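Local coordinates for chitinase (Chromobacterium violaceum, PDB 4TXG), which probably hydrolyses glycosidic bonds in chitin, as a family 18 glycoside hydrolase with a carbohydrate-binding module, at residues 314-322 against 371-380; 671-679 against 756-764. All coordinates share one frame; numbering follows the deposited sequence.

Overall arrangement
Chain order puts contact 1 first. It joins the loops after the C-terminal ends of strands 308-312 and 365-371, parallel neighbours in the barrel of the family 18 hydrolase. The connection it closes includes the long helix 338-360. Contact 2 opens later, in the Chitinase C range. It closes a helix-free connection of 76 residues between two neighbouring antiparallel strands, and the strands of this connection are shared between two sheets. The contacts lie in series, neither nested nor crossed. The centres of contact 1 and contact 2 are about 15 Å apart. R378 of contact 1 bridges them: its NH1 and NH2 probably hydrogen-bond to N672 O and Y760 O. That joins the barrel to the later β-domain.

Contact 1. Residues 314-322 against 371-380; sequences EYPTSMNNA and PASGYLLRGM. With CS (cesium ion), chain D.
L376 sets its CD1 methyl over the centre of the Y315 ring, in a CH-pi contact 3.5 Å from CD1 to the ring centroid. The opposite face lies against E314 CB, so the ring is held flat between the two. P371 CB adds an oblique contact at 3.8 Å from Y315 CE1. The other branch of L376, CD2, meets A322 CB.

Two polar links lie next to this packing. With chi1 at -177° the T317 hydroxyl swings away from its own N, and OG1 donates to L376 O over 2.8 Å in the carbonyl plane. G379 N also donates to L376 O, so two donors grip that oxygen. S318 N donates to G379 O at 2.9 Å, with an angle of 166° at the hydrogen. N339 ND2 is a further donor to G379 O.

M319 folds back through bends at chi2 and chi3 and crosses Y375 obliquely. Its SD lies 5.1 Å from the Y375 ring centroid, an oblique Met-aromatic contact. The carbons pack too, with CE within 3.4 Å of Y375 CE1. Y375 OH gives its proton to one water, which donates to N320 O. The same hydroxyl accepts from a second water, which also donates to N321 O.

Further out, S373 N-caps the short helix 374-377: its OG accepts from L376 N and helps position L376.

E314 binds a cesium ion through both carboxylate oxygens, with M395 SD also a ligand. Y315 OH lies 2.8 Å from the O of a water that also binds the cesium. The packing thus fixes the ring plane and places the tyrosine hydroxyl in the ion's second shell, at the barrel end where family 18 enzymes have their active site.

Contact 2. Residues 671-679 against 756-764; sequences QNYPINPKL and DVVYYLPIS
I675 and Y759 form an antiparallel hydrogen-bonded pair. This single bridge extends the pairing of two neighbouring strands of the four-stranded antiparallel sheet past their ends, within the Chitinase C range. I675 N donates to Y759 O at 2.9 Å, nearly along the C=O axis. Y759 N returns a bond to I675 O at 3.0 Å. V757 N donates to P677 O with an angle of 170° at the hydrogen. K678 and D756 follow as a non-hydrogen-bonded pair.

Aromatic packing backs up these bonds. I675 CB lies over one face of the Y759 ring, offset toward the rim and 4.1 Å from the centroid. Its CG2 reaches to 3.4 Å from Y759 CZ. I763 CD1 takes the opposite face, so the ring is wedged between two isoleucines. P677 crosses Y759 at about a right angle, with CD meeting CE1 obliquely.

Aliphatic contacts extend the packing. I675 CD1 reaches P762, and P674 rests on V758 CG1 and, through CB, on Y760 CE1 at 3.5 Å. P677 CG meets V757 CG2.

Polar contacts gather near D756. A water donates to both N676 O and D756 OD1. K678 lies alongside D756, pointing the same way, but NZ stays 4.8 Å from OD1.

Strand 678-683 runs between strands 659-664 and 752-758. L663 of strand 659-664 touches V757, Y759 and I763, while P762 packs on W443 and Y447 of helix 441-448.

Contact 1. Residues 314-322 against 371-380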
# COMPACT_ATOMS: atom_id res chain seq x y z
N GLU A 314 -7.91 -5.86 3.13
CA GLU A 314 -8.59 -4.57 3.17
C GLU A 314 -9.85 -4.64 4.05
O GLU A 314 -10.93 -4.95 3.54
CB GLU A 314 -8.96 -4.10 1.75
CG GLU A 314 -7.75 -4.06 0.79
CD GLU A 314 -8.02 -3.45 -0.60
OE1 GLU A 314 -9.13 -2.94 -0.86
OE2 GLU A 314 -7.10 -3.47 -1.44
N TYR A 315 -9.76 -4.33 5.35
CA TYR A 315 -8.56 -3.83 6.05
C TYR A 315 -8.56 -4.31 7.48
O TYR A 315 -9.63 -4.44 8.07
CB TYR A 315 -8.53 -2.30 6.10
CG TYR A 315 -8.49 -1.64 4.76
CD1 TYR A 315 -7.29 -1.46 4.10
CD2 TYR A 315 -9.66 -1.22 4.14
CE1 TYR A 315 -7.24 -0.86 2.87
CE2 TYR A 315 -9.63 -0.63 2.90
CZ TYR A 315 -8.42 -0.45 2.27
OH TYR A 315 -8.39 0.14 1.04
N PRO A 316 -7.37 -4.52 8.06
CA PRO A 316 -7.28 -4.90 9.47
C PRO A 316 -7.33 -3.68 10.38
O PRO A 316 -6.39 -3.41 11.14
CB PRO A 316 -5.92 -5.60 9.56
CG PRO A 316 -5.07 -4.82 8.56
CD PRO A 316 -6.04 -4.49 7.42
N THR A 317 -8.42 -2.92 10.31
CA THR A 317 -8.51 -1.70 11.09
C THR A 317 -9.67 -1.77 12.07
O THR A 317 -10.69 -2.43 11.82
CB THR A 317 -8.67 -0.47 10.17
OG1 THR A 317 -8.68 0.72 10.96
CG2 THR A 317 -9.95 -0.55 9.34
N SER A 318 -9.52 -1.07 13.20
CA SER A 318 -10.56 -1.04 14.21
C SER A 318 -11.61 0.06 13.99
O SER A 318 -12.49 0.24 14.83
CB SER A 318 -9.93 -0.87 15.60
OG SER A 318 -9.36 0.43 15.74
N MET A 319 -11.53 0.79 12.87
CA MET A 319 -12.57 1.76 12.51
C MET A 319 -13.85 1.01 12.13
O MET A 319 -13.81 0.11 11.30
CB MET A 319 -12.15 2.66 11.34
CG MET A 319 -10.79 3.33 11.48
SD MET A 319 -10.65 4.47 12.88
CE MET A 319 -11.70 5.82 12.40
N ASN A 320 -14.96 1.38 12.74
CA ASN A 320 -16.24 0.75 12.48
C ASN A 320 -16.69 1.04 11.04
O ASN A 320 -16.50 2.15 10.55
CB ASN A 320 -17.27 1.24 13.49
CG ASN A 320 -18.62 0.60 13.32
OD1 ASN A 320 -18.80 -0.58 13.61
ND2 ASN A 320 -19.60 1.38 12.87
N ASN A 321 -17.26 0.03 10.37
CA ASN A 321 -17.75 0.16 8.98
C ASN A 321 -16.68 0.53 7.96
O ASN A 321 -16.99 1.09 6.91
CB ASN A 321 -18.88 1.19 8.89
CG ASN A 321 -20.18 0.70 9.52
OD1 ASN A 321 -20.35 -0.49 9.77
ND2 ASN A 321 -21.10 1.63 9.74
N ALA A 322 -15.42 0.23 8.25
CA ALA A 322 -14.35 0.58 7.32
C ALA A 322 -14.21 -0.46 6.23
O ALA A 322 -13.70 -0.16 5.14
CB ALA A 322 -13.04 0.74 8.07
N PRO A 371 -2.93 0.75 3.30
CA PRO A 371 -3.75 1.93 3.00
C PRO A 371 -2.97 3.25 3.07
O PRO A 371 -2.05 3.39 3.88
CB PRO A 371 -4.86 1.87 4.06
CG PRO A 371 -4.26 1.10 5.20
CD PRO A 371 -3.35 0.07 4.54
N ALA A 372 -3.34 4.20 2.22
CA ALA A 372 -2.80 5.56 2.33
C ALA A 372 -3.67 6.43 3.22
O ALA A 372 -3.23 7.46 3.73
CB ALA A 372 -2.66 6.20 0.94
N SER A 373 -4.92 6.00 3.43
CA SER A 373 -5.93 6.78 4.16
C SER A 373 -5.62 7.00 5.64
O SER A 373 -5.50 6.05 6.41
CB SER A 373 -7.29 6.09 4.06
OG SER A 373 -8.21 6.70 4.93
N GLY A 374 -5.52 8.27 6.04
CA GLY A 374 -5.32 8.60 7.44
C GLY A 374 -6.48 8.15 8.30
O GLY A 374 -6.32 7.90 9.50
N TYR A 375 -7.67 8.06 7.70
CA TYR A 375 -8.83 7.55 8.43
C TYR A 375 -8.65 6.07 8.78
O TYR A 375 -8.78 5.69 9.95
CB TYR A 375 -10.10 7.76 7.60
CG TYR A 375 -11.25 6.83 7.95
CD1 TYR A 375 -12.06 7.07 9.05
CD2 TYR A 375 -11.53 5.71 7.16
CE1 TYR A 375 -13.12 6.22 9.36
CE2 TYR A 375 -12.57 4.86 7.46
CZ TYR A 375 -13.37 5.11 8.56
OH TYR A 375 -14.40 4.26 8.86
N LEU A 376 -8.35 5.25 7.79
CA LEU A 376 -8.13 3.82 8.05
C LEU A 376 -7.00 3.60 9.05
O LEU A 376 -7.11 2.76 9.94
CB LEU A 376 -7.80 3.07 6.75
CG LEU A 376 -8.92 3.02 5.70
CD1 LEU A 376 -8.45 2.33 4.42
CD2 LEU A 376 -10.14 2.31 6.27
N LEU A 377 -5.92 4.36 8.90
CA LEU A 377 -4.75 4.17 9.74
C LEU A 377 -4.99 4.57 11.19
O LEU A 377 -4.27 4.13 12.09
CB LEU A 377 -3.56 4.94 9.17
CG LEU A 377 -2.98 4.36 7.87
CD1 LEU A 377 -2.03 5.36 7.23
CD2 LEU A 377 -2.27 3.01 8.09
N ARG A 378 -6.02 5.38 11.43
CA ARG A 378 -6.32 5.78 12.81
C ARG A 378 -6.73 4.56 13.63
O ARG A 378 -6.62 4.55 14.85
CB ARG A 378 -7.42 6.85 12.84
CG ARG A 378 -7.71 7.39 14.23
CD ARG A 378 -8.64 8.59 14.16
NE ARG A 378 -8.04 9.71 13.45
CZ ARG A 378 -7.42 10.74 14.04
NH1 ARG A 378 -7.32 10.78 15.35
NH2 ARG A 378 -6.92 11.72 13.30
N GLY A 379 -7.19 3.51 12.95
CA GLY A 379 -7.58 2.28 13.63
C GLY A 379 -6.54 1.17 13.51
O GLY A 379 -6.85 0.02 13.76
N MET A 380 -5.31 1.52 13.15
CA MET A 380 -4.28 0.50 12.97
C MET A 380 -3.06 0.71 13.88
O MET A 380 -1.94 0.34 13.53
CB MET A 380 -3.88 0.44 11.49
CG MET A 380 -5.06 -0.03 10.62
SD MET A 380 -4.89 0.13 8.84
CE MET A 380 -3.53 -1.00 8.56
CS CS D . -7.74 -0.90 -2.96
O HOH W 1 -10.10 -0.06 -1.13
O HOH W 2 -15.74 4.61 11.14
O HOH W 3 -16.97 4.12 7.56
O HOH W 4 -10.21 -1.50 -5.23
O HOH W 5 -5.57 -1.75 -5.49
O HOH W 6 -6.23 -3.58 -4.19
O HOH W 7 -8.50 1.51 -3.89

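Contact 2. Residues 671-679 against 756-764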
# COMPACT_ATOMS: atom_id res chain seq x y z
N GLN A 671 -12.94 6.08 18.53
CA GLN A 671 -12.76 6.76 19.81
C GLN A 671 -11.36 7.35 19.93
O GLN A 671 -11.03 7.99 20.93
CB GLN A 671 -13.00 5.80 20.98
CG GLN A 671 -14.24 4.92 20.86
CD GLN A 671 -15.50 5.73 20.69
OE1 GLN A 671 -15.68 6.76 21.34
NE2 GLN A 671 -16.38 5.27 19.80
N ASN A 672 -10.54 7.12 18.90
CA ASN A 672 -9.14 7.50 18.91
C ASN A 672 -8.92 8.93 18.42
O ASN A 672 -8.09 9.18 17.55
CB ASN A 672 -8.34 6.50 18.04
CG ASN A 672 -6.85 6.47 18.35
OD1 ASN A 672 -6.41 6.84 19.43
ND2 ASN A 672 -6.06 6.01 17.37
N TYR A 673 -9.71 9.86 18.96
CA TYR A 673 -9.53 11.30 18.71
C TYR A 673 -9.44 12.03 20.05
O TYR A 673 -10.39 12.02 20.82
CB TYR A 673 -10.70 11.90 17.91
CG TYR A 673 -11.03 11.23 16.60
CD1 TYR A 673 -11.78 10.06 16.56
CD2 TYR A 673 -10.64 11.79 15.40
CE1 TYR A 673 -12.10 9.46 15.36
CE2 TYR A 673 -10.95 11.20 14.20
CZ TYR A 673 -11.69 10.04 14.18
OH TYR A 673 -11.99 9.45 12.98
N PRO A 674 -8.29 12.64 20.35
CA PRO A 674 -7.01 12.55 19.64
C PRO A 674 -6.41 11.17 19.88
O PRO A 674 -7.01 10.35 20.58
CB PRO A 674 -6.17 13.65 20.30
CG PRO A 674 -6.69 13.71 21.69
CD PRO A 674 -8.18 13.49 21.55
N ILE A 675 -5.25 10.92 19.31
CA ILE A 675 -4.62 9.62 19.45
C ILE A 675 -3.81 9.60 20.74
O ILE A 675 -2.79 10.29 20.84
CB ILE A 675 -3.74 9.32 18.22
CG1 ILE A 675 -4.59 9.45 16.96
CG2 ILE A 675 -3.15 7.91 18.31
CD1 ILE A 675 -3.84 9.18 15.63
N ASN A 676 -4.26 8.84 21.73
CA ASN A 676 -3.57 8.89 23.02
C ASN A 676 -3.26 7.51 23.62
O ASN A 676 -3.85 7.08 24.62
CB ASN A 676 -4.37 9.74 24.02
CG ASN A 676 -5.68 9.11 24.41
OD1 ASN A 676 -6.29 8.39 23.63
ND2 ASN A 676 -6.10 9.36 25.65
N PRO A 677 -2.31 6.81 22.99
CA PRO A 677 -1.84 5.53 23.51
C PRO A 677 -0.94 5.73 24.72
O PRO A 677 -0.54 6.84 25.05
CB PRO A 677 -1.04 4.96 22.35
CG PRO A 677 -0.47 6.20 21.68
CD PRO A 677 -1.61 7.18 21.74
N LYS A 678 -0.61 4.62 25.38
CA LYS A 678 0.33 4.64 26.48
C LYS A 678 1.71 4.23 25.97
O LYS A 678 1.84 3.23 25.26
CB LYS A 678 -0.14 3.69 27.58
CG LYS A 678 0.60 3.78 28.89
CD LYS A 678 -0.06 2.90 29.93
CE LYS A 678 -1.51 3.31 30.16
NZ LYS A 678 -2.27 2.26 30.90
N LEU A 679 2.74 4.99 26.32
CA LEU A 679 4.12 4.61 26.03
C LEU A 679 4.70 3.82 27.20
O LEU A 679 4.72 4.30 28.33
CB LEU A 679 4.98 5.85 25.74
CG LEU A 679 6.49 5.64 25.57
CD1 LEU A 679 6.80 4.76 24.36
CD2 LEU A 679 7.22 6.98 25.48
N ASP A 756 1.21 8.45 29.31
CA ASP A 756 0.23 8.66 28.27
C ASP A 756 0.72 9.76 27.34
O ASP A 756 1.12 10.82 27.80
CB ASP A 756 -1.12 9.02 28.86
CG ASP A 756 -1.66 7.92 29.76
OD1 ASP A 756 -1.75 6.76 29.30
OD2 ASP A 756 -1.99 8.22 30.93
N VAL A 757 0.71 9.49 26.04
CA VAL A 757 1.13 10.51 25.08
C VAL A 757 -0.07 10.91 24.26
O VAL A 757 -1.08 10.22 24.26
CB VAL A 757 2.26 10.01 24.17
CG1 VAL A 757 3.44 9.54 25.03
CG2 VAL A 757 1.78 8.89 23.27
N VAL A 758 0.01 12.05 23.59
CA VAL A 758 -1.09 12.49 22.73
C VAL A 758 -0.52 13.08 21.46
O VAL A 758 0.40 13.90 21.51
CB VAL A 758 -1.99 13.54 23.40
CG1 VAL A 758 -3.08 14.01 22.44
CG2 VAL A 758 -2.64 12.98 24.61
N TYR A 759 -1.04 12.64 20.32
CA TYR A 759 -0.72 13.26 19.03
C TYR A 759 -1.97 13.22 18.14
O TYR A 759 -2.96 12.59 18.51
CB TYR A 759 0.48 12.59 18.37
CG TYR A 759 0.39 11.08 18.26
CD1 TYR A 759 0.80 10.25 19.31
CD2 TYR A 759 -0.06 10.48 17.09
CE1 TYR A 759 0.72 8.87 19.20
CE2 TYR A 759 -0.14 9.10 16.98
CZ TYR A 759 0.25 8.30 18.04
OH TYR A 759 0.17 6.93 17.92
N TYR A 760 -1.93 13.89 17.00
CA TYR A 760 -3.18 14.25 16.33
C TYR A 760 -3.45 13.62 14.97
O TYR A 760 -4.59 13.65 14.50
CB TYR A 760 -3.28 15.77 16.21
CG TYR A 760 -3.53 16.35 17.57
CD1 TYR A 760 -4.81 16.33 18.12
CD2 TYR A 760 -2.49 16.85 18.35
CE1 TYR A 760 -5.06 16.82 19.37
CE2 TYR A 760 -2.73 17.34 19.62
CZ TYR A 760 -4.02 17.33 20.12
OH TYR A 760 -4.29 17.83 21.37
N LEU A 761 -2.43 13.05 14.34
CA LEU A 761 -2.63 12.23 13.14
C LEU A 761 -1.84 10.93 13.30
O LEU A 761 -0.87 10.88 14.07
CB LEU A 761 -2.22 12.98 11.87
CG LEU A 761 -3.21 14.05 11.38
CD1 LEU A 761 -2.57 14.93 10.29
CD2 LEU A 761 -4.49 13.42 10.87
N PRO A 762 -2.24 9.88 12.56
CA PRO A 762 -1.58 8.58 12.76
C PRO A 762 -0.08 8.58 12.49
O PRO A 762 0.42 9.34 11.65
CB PRO A 762 -2.31 7.67 11.77
CG PRO A 762 -3.71 8.27 11.72
CD PRO A 762 -3.44 9.76 11.72
N ILE A 763 0.63 7.71 13.22
CA ILE A 763 2.04 7.44 13.00
C ILE A 763 2.29 5.94 13.01
O ILE A 763 1.50 5.17 13.58
CB ILE A 763 2.95 8.09 14.09
CG1 ILE A 763 2.72 7.39 15.43
CG2 ILE A 763 2.71 9.61 14.18
CD1 ILE A 763 3.62 7.90 16.56
N SER A 764 3.37 5.52 12.36
CA SER A 764 3.92 4.18 12.56
C SER A 764 5.21 4.34 13.35
O SER A 764 5.67 5.46 13.61
CB SER A 764 4.16 3.46 11.23
OG SER A 764 5.13 4.12 10.43
O HOH W 8 -3.50 6.37 27.31